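Local coordinates for amidase, hydantoinase/carbamoylase family (Burkholderia vietnamiensis, PDB 5I4M) that probably hydrolyses N-carbamoyl-L-amino acids, as a two-zinc amidase of the peptidase M20 family, at the interface of chains A and B. Numbering follows the deposited sequence. Chains: chain A/B, Amidase, hydantoinase/carbamoylase family.

Contact 1: the interface of chains A and B. Residues chain A 108-110, 152, 403; chain B 294, 296-297.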
ATOM      1  N   GLN A 108      -0.852   9.313  15.737  1.00  7.58           N
ATOM      2  CA  GLN A 108      -0.682   8.872  14.371  1.00  8.34           C
ATOM      3  C   GLN A 108       0.692   8.234  14.199  1.00  7.54           C
ATOM      4  O   GLN A 108       1.583   8.432  15.030  1.00  8.80           O
ATOM      5  CB  GLN A 108      -0.824  10.066  13.433  1.00  7.34           C
ATOM      6  CG  GLN A 108      -2.190  10.670  13.468  1.00  9.00           C
ATOM      7  CD  GLN A 108      -3.142   9.856  12.626  1.00  7.82           C
ATOM      8  OE1 GLN A 108      -2.713   9.135  11.724  1.00  7.69           O
ATOM      9  NE2 GLN A 108      -4.438   9.952  12.919  1.00  6.85           N
ATOM     10  N   PRO A 109       0.891   7.476  13.114  1.00  7.98           N
ATOM     11  CA  PRO A 109       2.241   6.969  12.820  1.00 10.17           C
ATOM     12  C   PRO A 109       3.242   8.087  12.598  1.00 11.40           C
ATOM     13  O   PRO A 109       4.416   7.942  12.957  1.00 11.74           O
ATOM     14  CB  PRO A 109       2.039   6.121  11.556  1.00 11.34           C
ATOM     15  CG  PRO A 109       0.720   6.566  10.979  1.00 11.18           C
ATOM     16  CD  PRO A 109      -0.119   7.002  12.147  1.00  8.01           C
ATOM     17  N   THR A 110       2.809   9.191  11.997  1.00  9.19           N
ATOM     18  CA  THR A 110       3.605  10.416  11.879  1.00  9.30           C
ATOM     19  C   THR A 110       3.154  11.434  12.918  1.00 12.12           C
ATOM     20  O   THR A 110       2.914  12.610  12.623  1.00 11.54           O
ATOM     21  CB  THR A 110       3.483  11.002  10.473  1.00 10.83           C
ATOM     22  OG1 THR A 110       2.098  11.199  10.161  1.00 12.15           O
ATOM     23  CG2 THR A 110       4.104  10.083   9.444  1.00 10.54           C
ATOM     24  N   SER A 152      -6.901   5.775  13.460  1.00  7.21           N
ATOM     25  CA  SER A 152      -5.954   5.400  12.414  1.00  7.42           C
ATOM     26  C   SER A 152      -5.713   3.893  12.366  1.00  7.34           C
ATOM     27  O   SER A 152      -5.869   3.267  11.309  1.00 10.34           O
ATOM     28  CB  SER A 152      -4.623   6.135  12.623  1.00  8.11           C
ATOM     29  OG  SER A 152      -3.674   5.704  11.651  1.00 10.38           O
ATOM     30  N   HIS A 403      -0.167  16.089  12.793  1.00  8.05           N
ATOM     31  CA  HIS A 403      -0.068  14.800  12.109  1.00  6.70           C
ATOM     32  C   HIS A 403       1.197  14.717  11.257  1.00  9.91           C
ATOM     33  O   HIS A 403       1.249  14.004  10.251  1.00  8.52           O
ATOM     34  CB  HIS A 403      -1.335  14.508  11.297  1.00  7.00           C
ATOM     35  CG  HIS A 403      -2.494  14.119  12.170  1.00  7.27           C
ATOM     36  ND1 HIS A 403      -3.662  13.574  11.683  1.00  7.06           N
ATOM     37  CD2 HIS A 403      -2.641  14.185  13.517  1.00  7.51           C
ATOM     38  CE1 HIS A 403      -4.481  13.324  12.692  1.00  9.02           C
ATOM     39  NE2 HIS A 403      -3.885  13.684  13.817  1.00  8.53           N
TER
ATOM     40  N   SER B 294      -2.298   6.633   6.522  1.00  6.54           N
ATOM     41  CA  SER B 294      -3.290   6.787   7.578  1.00  8.21           C
ATOM     42  C   SER B 294      -4.420   7.660   7.061  1.00  6.68           C
ATOM     43  O   SER B 294      -4.174   8.695   6.440  1.00  8.04           O
ATOM     44  CB  SER B 294      -2.678   7.406   8.833  1.00  9.90           C
ATOM     45  OG  SER B 294      -3.678   7.638   9.816  1.00  9.48           O
ATOM     46  N   ASN B 296      -6.552   9.792   8.134  1.00  7.15           N
ATOM     47  CA  ASN B 296      -6.660  11.212   8.458  1.00 10.95           C
ATOM     48  C   ASN B 296      -5.300  11.916   8.454  1.00  7.54           C
ATOM     49  O   ASN B 296      -5.093  12.897   9.175  1.00  8.82           O
ATOM     50  CB  ASN B 296      -7.431  11.446   9.771  1.00  9.51           C
ATOM     51  CG  ASN B 296      -6.960  10.594  10.951  1.00  9.37           C
ATOM     52  OD1 ASN B 296      -6.231   9.614  10.803  1.00  8.45           O
ATOM     53  ND2 ASN B 296      -7.428  10.967  12.150  1.00  7.87           N
ATOM     54  N   VAL B 297      -4.391  11.470   7.584  1.00  7.37           N
ATOM     55  CA  VAL B 297      -3.116  12.141   7.335  1.00  7.52           C
ATOM     56  C   VAL B 297      -2.951  12.329   5.832  1.00  7.48           C
ATOM     57  O   VAL B 297      -3.009  11.356   5.071  1.00 10.56           O
ATOM     58  CB  VAL B 297      -1.911  11.352   7.886  1.00  7.45           C
ATOM     59  CG1 VAL B 297      -0.607  12.134   7.629  1.00  7.68           C
ATOM     60  CG2 VAL B 297      -2.078  11.023   9.365  1.00  7.53           C
TER
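The terminal amide of A:Gln108 meets the loop of chain B that carries B:Ser294 and B:Asn296. Its oxygen OE1 accepts the hydroxyl OG of B:Ser294 at 2.6 Å, in the carbonyl plane and on a lone pair. The nitrogen NE2 of A:Gln108 gives a more bent bond to OD1 of B:Asn296 (2.8 Å, 139° at the hydrogen), rising above the plane of that carbonyl. The two amide planes are turned steeply against each other, and with both O and N of its amide bonded, the rotation of the A:Gln108 group is fixed. A second hydroxyl, OG of A:Ser152, is hydrogen-bonded to OG of B:Ser294 at 2.7 Å; as B:Ser294 donates to A:Gln108, A:Ser152 is the likely donor.

Packing is close around B:Val297. CG1 stands anti to the backbone N (chi1 -178°), which turns CG2 toward the amide of A:Gln108, 3.6 Å from its CD, while CG1 faces A:Thr110. The imidazole of A:His403 points ND1 at the main-chain O of B:Asn296 (3.0 Å), a bond in the ring plane but 39° above the carbonyl plane. The fringe is looser: A:Pro109 approaches B:Ser294 no nearer than 4.1 Å, from CG to CB, and hides little surface.

A:His403 is a zinc ligand, so its bond to B:Asn296 probably orients the imidazole and links the metal centre of one subunit to the other.

Contact 2: the interface of chains A and B. Residues chain A 151, 236, 286-287, 305, 307; chain B 294-295.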
ATOM      1  N   GLY A 151      -8.402   7.083  15.434  1.00  6.15           N
ATOM      2  CA  GLY A 151      -9.089   6.350  14.386  1.00  6.43           C
ATOM      3  C   GLY A 151      -8.209   5.919  13.232  1.00 10.66           C
ATOM      4  O   GLY A 151      -8.720   5.694  12.129  1.00  9.75           O
ATOM      5  N   TRP A 236     -16.523  10.061   7.048  1.00  6.28           N
ATOM      6  CA  TRP A 236     -15.447   9.202   6.570  1.00  8.05           C
ATOM      7  C   TRP A 236     -16.020   8.013   5.811  1.00  9.27           C
ATOM      8  O   TRP A 236     -17.085   7.490   6.157  1.00  9.50           O
ATOM      9  CB  TRP A 236     -14.592   8.658   7.719  1.00  8.55           C
ATOM     10  CG  TRP A 236     -13.811   9.672   8.507  1.00  5.71           C
ATOM     11  CD1 TRP A 236     -13.931  11.032   8.474  1.00  9.49           C
ATOM     12  CD2 TRP A 236     -12.785   9.378   9.459  1.00  5.55           C
ATOM     13  NE1 TRP A 236     -13.034  11.609   9.356  1.00  7.13           N
ATOM     14  CE2 TRP A 236     -12.319  10.609   9.970  1.00  6.24           C
ATOM     15  CE3 TRP A 236     -12.211   8.185   9.924  1.00 10.63           C
ATOM     16  CZ2 TRP A 236     -11.302  10.685  10.929  1.00  6.19           C
ATOM     17  CZ3 TRP A 236     -11.196   8.259  10.867  1.00  8.86           C
ATOM     18  CH2 TRP A 236     -10.754   9.500  11.360  1.00  6.97           C
ATOM     19  N   GLY A 286      -6.349   9.486   2.429  1.00  8.82           N
ATOM     20  CA  GLY A 286      -5.128   9.298   3.189  1.00  6.29           C
ATOM     21  C   GLY A 286      -4.607   7.877   3.187  1.00  9.14           C
ATOM     22  O   GLY A 286      -3.434   7.642   3.478  1.00  9.42           O
ATOM     23  N   MET A 287      -5.463   6.916   2.860  1.00  8.07           N
ATOM     24  CA  MET A 287      -5.115   5.506   2.984  1.00  7.97           C
ATOM     25  C   MET A 287      -5.533   4.778   1.716  1.00  9.61           C
ATOM     26  O   MET A 287      -6.655   4.961   1.234  1.00  6.72           O
ATOM     27  CB  MET A 287      -5.786   4.886   4.219  1.00  6.92           C
ATOM     28  CG  MET A 287      -5.460   3.409   4.427  1.00  8.40           C
ATOM     29  SD  MET A 287      -6.393   2.774   5.817  1.00 11.73           S
ATOM     30  CE  MET A 287      -5.850   1.062   5.826  1.00  9.97           C
ATOM     31  N   THR A 305      -9.676   5.255   1.447  1.00  7.03           N
ATOM     32  CA  THR A 305     -10.516   6.000   2.375  1.00  8.56           C
ATOM     33  C   THR A 305     -10.799   7.391   1.837  1.00  9.34           C
ATOM     34  O   THR A 305     -10.027   7.947   1.047  1.00  9.64           O
ATOM     35  CB  THR A 305      -9.856   6.118   3.755  1.00  6.91           C
ATOM     36  OG1 THR A 305      -8.601   6.805   3.637  1.00  9.82           O
ATOM     37  CG2 THR A 305      -9.618   4.735   4.343  1.00  7.19           C
ATOM     38  N   ASP A 307     -12.053  11.248   3.448  1.00  5.76           N
ATOM     39  CA  ASP A 307     -12.204  12.068   4.644  1.00  8.73           C
ATOM     40  C   ASP A 307     -12.797  13.389   4.178  1.00  9.08           C
ATOM     41  O   ASP A 307     -12.156  14.111   3.407  1.00  9.32           O
ATOM     42  CB  ASP A 307     -10.837  12.261   5.317  1.00  6.32           C
ATOM     43  CG  ASP A 307     -10.892  13.101   6.591  1.00 11.59           C
ATOM     44  OD1 ASP A 307     -11.410  14.237   6.574  1.00 12.21           O
ATOM     45  OD2 ASP A 307     -10.364  12.616   7.611  1.00  9.96           O
TER
ATOM     46  N   SER B 294      -2.298   6.633   6.522  1.00  6.54           N
ATOM     47  CA  SER B 294      -3.290   6.787   7.578  1.00  8.21           C
ATOM     48  C   SER B 294      -4.420   7.660   7.061  1.00  6.68           C
ATOM     49  O   SER B 294      -4.174   8.695   6.440  1.00  8.04           O
ATOM     50  CB  SER B 294      -2.678   7.406   8.833  1.00  9.90           C
ATOM     51  OG  SER B 294      -3.678   7.638   9.816  1.00  9.48           O
ATOM     52  N   ARG B 295      -5.662   7.241   7.318  1.00  6.66           N
ATOM     53  CA  ARG B 295      -6.795   7.855   6.630  1.00  7.20           C
ATOM     54  C   ARG B 295      -6.944   9.340   6.939  1.00  9.13           C
ATOM     55  O   ARG B 295      -7.416  10.095   6.080  1.00  8.74           O
ATOM     56  CB  ARG B 295      -8.086   7.102   6.956  1.00  7.51           C
ATOM     57  CG  ARG B 295      -8.440   6.970   8.427  1.00  6.89           C
ATOM     58  CD  ARG B 295      -9.536   5.913   8.572  1.00  6.90           C
ATOM     59  NE  ARG B 295      -9.014   4.549   8.419  1.00  7.48           N
ATOM     60  CZ  ARG B 295      -9.713   3.515   7.948  1.00  9.73           C
ATOM     61  NH1 ARG B 295     -10.972   3.674   7.542  1.00  8.99           N
ATOM     62  NH2 ARG B 295      -9.153   2.316   7.880  1.00  6.55           N
TER
HETATM   63  O   HOH W   1      -1.465   8.998   4.735  1.00  6.42           O
HETATM   64  O   HOH W   2      -8.803   9.526   3.905  1.00  9.49           O
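B:Arg295 reaches across to the M20 dimerisation domain of chain A, where A:Trp236, A:Met287 and A:Thr305 surround it; A:Trp236 and A:Thr305 belong to strands 233-242 and 301-310. The aliphatic part of the arginine forms the centre. Its CD packs 3.7 Å from CZ3 of A:Trp236, the two side chains crossing at about a right angle. On another side CB of B:Arg295 lies 3.8 Å from CB of A:Thr305. A chi1 of 56° places CG between the backbone N and carbonyl carbon, and a bend at chi3 carries the guanidinium over A:Thr305, whose methyl CG2 sits 3.6 Å above one face, toward the rim. The extended A:Met287 runs alongside, its sulfur SD 3.5 Å from NH2 of B:Arg295.

Further out, around the indole of A:Trp236, the carboxylate oxygen OD2 of A:Asp307 lies 3.1 Å above one face, toward the rim, and the carbonyl O of A:Gly151 is in plane at the edge.

Water lines the polar rim. Water 2 links OG1 of A:Thr305 and N of A:Gly286 to the main-chain O of B:Arg295, the last at 2.6 Å. Water 1 joins O of A:Gly286 (2.7 Å) to the backbone N and O of B:Ser294.

Contact 3: the interface of chains A and B. Residues chain A 245-247, 297; chain B 108, 110, 402-403.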
ATOM      1  N   GLU A 245      -7.445  -8.122 -12.404  1.00 11.92           N
ATOM      2  CA  GLU A 245      -6.010  -8.145 -12.619  0.56 10.68           C
ATOM      3  C   GLU A 245      -5.707  -8.860 -13.932  1.00 10.90           C
ATOM      4  O   GLU A 245      -6.385  -9.813 -14.324  1.00 10.26           O
ATOM      5  CB  GLU A 245      -5.284  -8.805 -11.441  0.56 13.14           C
ATOM      6  CG  GLU A 245      -5.723 -10.208 -11.104  0.56 16.24           C
ATOM      7  CD  GLU A 245      -6.887 -10.241 -10.127  0.56 21.16           C
ATOM      8  OE1 GLU A 245      -7.116 -11.308  -9.522  0.56 20.60           O
ATOM      9  OE2 GLU A 245      -7.568  -9.205  -9.962  0.56 22.34           O
ATOM     10  N   ALA A 246      -4.707  -8.358 -14.637  1.00  8.89           N
ATOM     11  CA  ALA A 246      -4.348  -8.893 -15.945  1.00  8.86           C
ATOM     12  C   ALA A 246      -2.968  -8.353 -16.276  1.00  9.06           C
ATOM     13  O   ALA A 246      -2.402  -7.548 -15.531  1.00  9.30           O
ATOM     14  CB  ALA A 246      -5.372  -8.527 -17.025  1.00  8.30           C
ATOM     15  N   HIS A 247      -2.421  -8.807 -17.399  1.00  8.34           N
ATOM     16  CA  HIS A 247      -1.032  -8.490 -17.716  1.00  8.44           C
ATOM     17  C   HIS A 247      -0.885  -7.014 -18.074  1.00 13.53           C
ATOM     18  O   HIS A 247      -1.675  -6.466 -18.853  1.00 11.07           O
ATOM     19  CB  HIS A 247      -0.546  -9.353 -18.884  1.00 10.75           C
ATOM     20  CG  HIS A 247       0.936  -9.550 -18.902  1.00  9.73           C
ATOM     21  ND1 HIS A 247       1.819  -8.503 -19.042  1.00  9.36           N
ATOM     22  CD2 HIS A 247       1.691 -10.663 -18.759  1.00 10.57           C
ATOM     23  CE1 HIS A 247       3.058  -8.961 -18.997  1.00 10.89           C
ATOM     24  NE2 HIS A 247       3.008 -10.269 -18.820  1.00 10.00           N
ATOM     25  N   VAL A 297       1.326  -6.053 -13.222  1.00  7.45           N
ATOM     26  CA  VAL A 297      -0.044  -6.559 -13.147  1.00  7.34           C
ATOM     27  C   VAL A 297      -0.975  -5.359 -13.025  1.00  8.60           C
ATOM     28  O   VAL A 297      -0.825  -4.557 -12.096  1.00 10.59           O
ATOM     29  CB  VAL A 297      -0.244  -7.504 -11.945  1.00  7.62           C
ATOM     30  CG1 VAL A 297      -1.683  -8.043 -11.915  1.00  7.14           C
ATOM     31  CG2 VAL A 297       0.766  -8.657 -11.979  1.00  7.35           C
TER
ATOM     32  N   GLN B 108       3.776 -14.562 -10.753  1.00  6.94           N
ATOM     33  CA  GLN B 108       3.208 -13.386 -10.121  1.00  8.87           C
ATOM     34  C   GLN B 108       2.463 -13.776  -8.851  1.00 11.29           C
ATOM     35  O   GLN B 108       2.116 -14.942  -8.664  1.00 10.23           O
ATOM     36  CB  GLN B 108       2.236 -12.699 -11.083  1.00  7.23           C
ATOM     37  CG  GLN B 108       2.925 -12.064 -12.276  1.00  7.07           C
ATOM     38  CD  GLN B 108       3.640 -10.787 -11.894  1.00 10.52           C
ATOM     39  OE1 GLN B 108       3.296 -10.145 -10.897  1.00 11.55           O
ATOM     40  NE2 GLN B 108       4.638 -10.412 -12.678  1.00  8.24           N
ATOM     41  N   THR B 110      -0.613 -13.037  -8.356  1.00  9.25           N
ATOM     42  CA  THR B 110      -1.839 -13.513  -8.998  1.00  8.50           C
ATOM     43  C   THR B 110      -1.504 -14.346 -10.229  1.00 13.02           C
ATOM     44  O   THR B 110      -2.052 -14.146 -11.309  1.00 12.75           O
ATOM     45  CB  THR B 110      -2.723 -12.331  -9.374  1.00 12.24           C
ATOM     46  OG1 THR B 110      -1.952 -11.393 -10.142  1.00 14.57           O
ATOM     47  CG2 THR B 110      -3.233 -11.648  -8.117  1.00 11.40           C
ATOM     48  N   SER B 402      -3.698 -13.271 -18.705  1.00  8.84           N
ATOM     49  CA  SER B 402      -2.516 -13.746 -17.990  1.00 10.08           C
ATOM     50  C   SER B 402      -2.297 -12.824 -16.799  1.00  8.55           C
ATOM     51  O   SER B 402      -2.884 -11.744 -16.724  1.00  9.65           O
ATOM     52  CB  SER B 402      -1.277 -13.793 -18.895  1.00  6.75           C
ATOM     53  OG  SER B 402      -0.190 -14.455 -18.257  1.00 11.93           O
ATOM     54  N   HIS B 403      -1.438 -13.251 -15.861  1.00  7.26           N
ATOM     55  CA  HIS B 403      -1.209 -12.522 -14.601  1.00  6.34           C
ATOM     56  C   HIS B 403      -2.502 -12.381 -13.808  1.00 12.28           C
ATOM     57  O   HIS B 403      -2.708 -11.423 -13.053  1.00  8.76           O
ATOM     58  CB  HIS B 403      -0.556 -11.164 -14.846  1.00  8.01           C
ATOM     59  CG  HIS B 403       0.881 -11.278 -15.215  1.00  7.08           C
ATOM     60  ND1 HIS B 403       1.734 -10.197 -15.266  1.00  6.17           N
ATOM     61  CD2 HIS B 403       1.627 -12.367 -15.513  1.00  8.28           C
ATOM     62  CE1 HIS B 403       2.948 -10.618 -15.585  1.00 10.16           C
ATOM     63  NE2 HIS B 403       2.906 -11.930 -15.748  1.00  9.35           N
TER
HETATM   64  O   HOH W   3      -3.454 -10.542 -19.934  1.00 15.10           O
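The imidazoles of A:His247 and B:His403 stack with centroids 3.8 Å apart and planes 19° from parallel. CD2 of A:His247 lies over the centre of the B:His403 ring, whereas CE1 of B:His403 falls toward the rim of the A:His247 ring, so the overlap is offset. The opposite face of B:His403 is covered by CG of B:Gln108, leaving this zinc-ligand ring sandwiched between a partner histidine and an aliphatic methylene. CG of A:His247 is roughly anti to the backbone N (chi1 -155°), which lays the ring over the face of B:His403. A:His247 is probably the dimerisation-domain histidine that stabilises the reaction intermediate in the neighbour's active site. It contributes to a 3-phosphoglycerate site there; the ligand is assigned to the partner chain and may come from purification or crystallisation.

Next to the rings, the hydroxyl OG1 of B:Thr110 donates to the main-chain O of B:His403 at 3.0 Å, tying two chain B loops together. CG of A:Glu245 passes CB of B:Thr110 at 4.1 Å and makes a looser margin.

The backbones meet too: N of A:His247 lies 3.0 Å from O of B:Ser402, but its N-H is aimed at water 3, hydrogen-bonded to this nitrogen at 3.2 Å and to N of B:Ser402 at 3.0 Å.

Contacts 1 and 2 adjoin, the centres of their C-alpha atoms about 8 Å apart, and share B:Ser294, whose side chain serves the first and whose backbone serves the second. The C-alpha centre of contact 3 lies about 32 Å from that of contact 1 and about 28 Å from that of contact 2, with the chains exchanged: residues 108, 110, 403 and 297 take part in both contacts 1 and 3. The two-fold symmetry thus repeats one junction at each active site. Each subunit lends segments 294-297 and 245-247 to its zinc-bearing neighbour, which suggests that dimerisation helps to complete both catalytic sites.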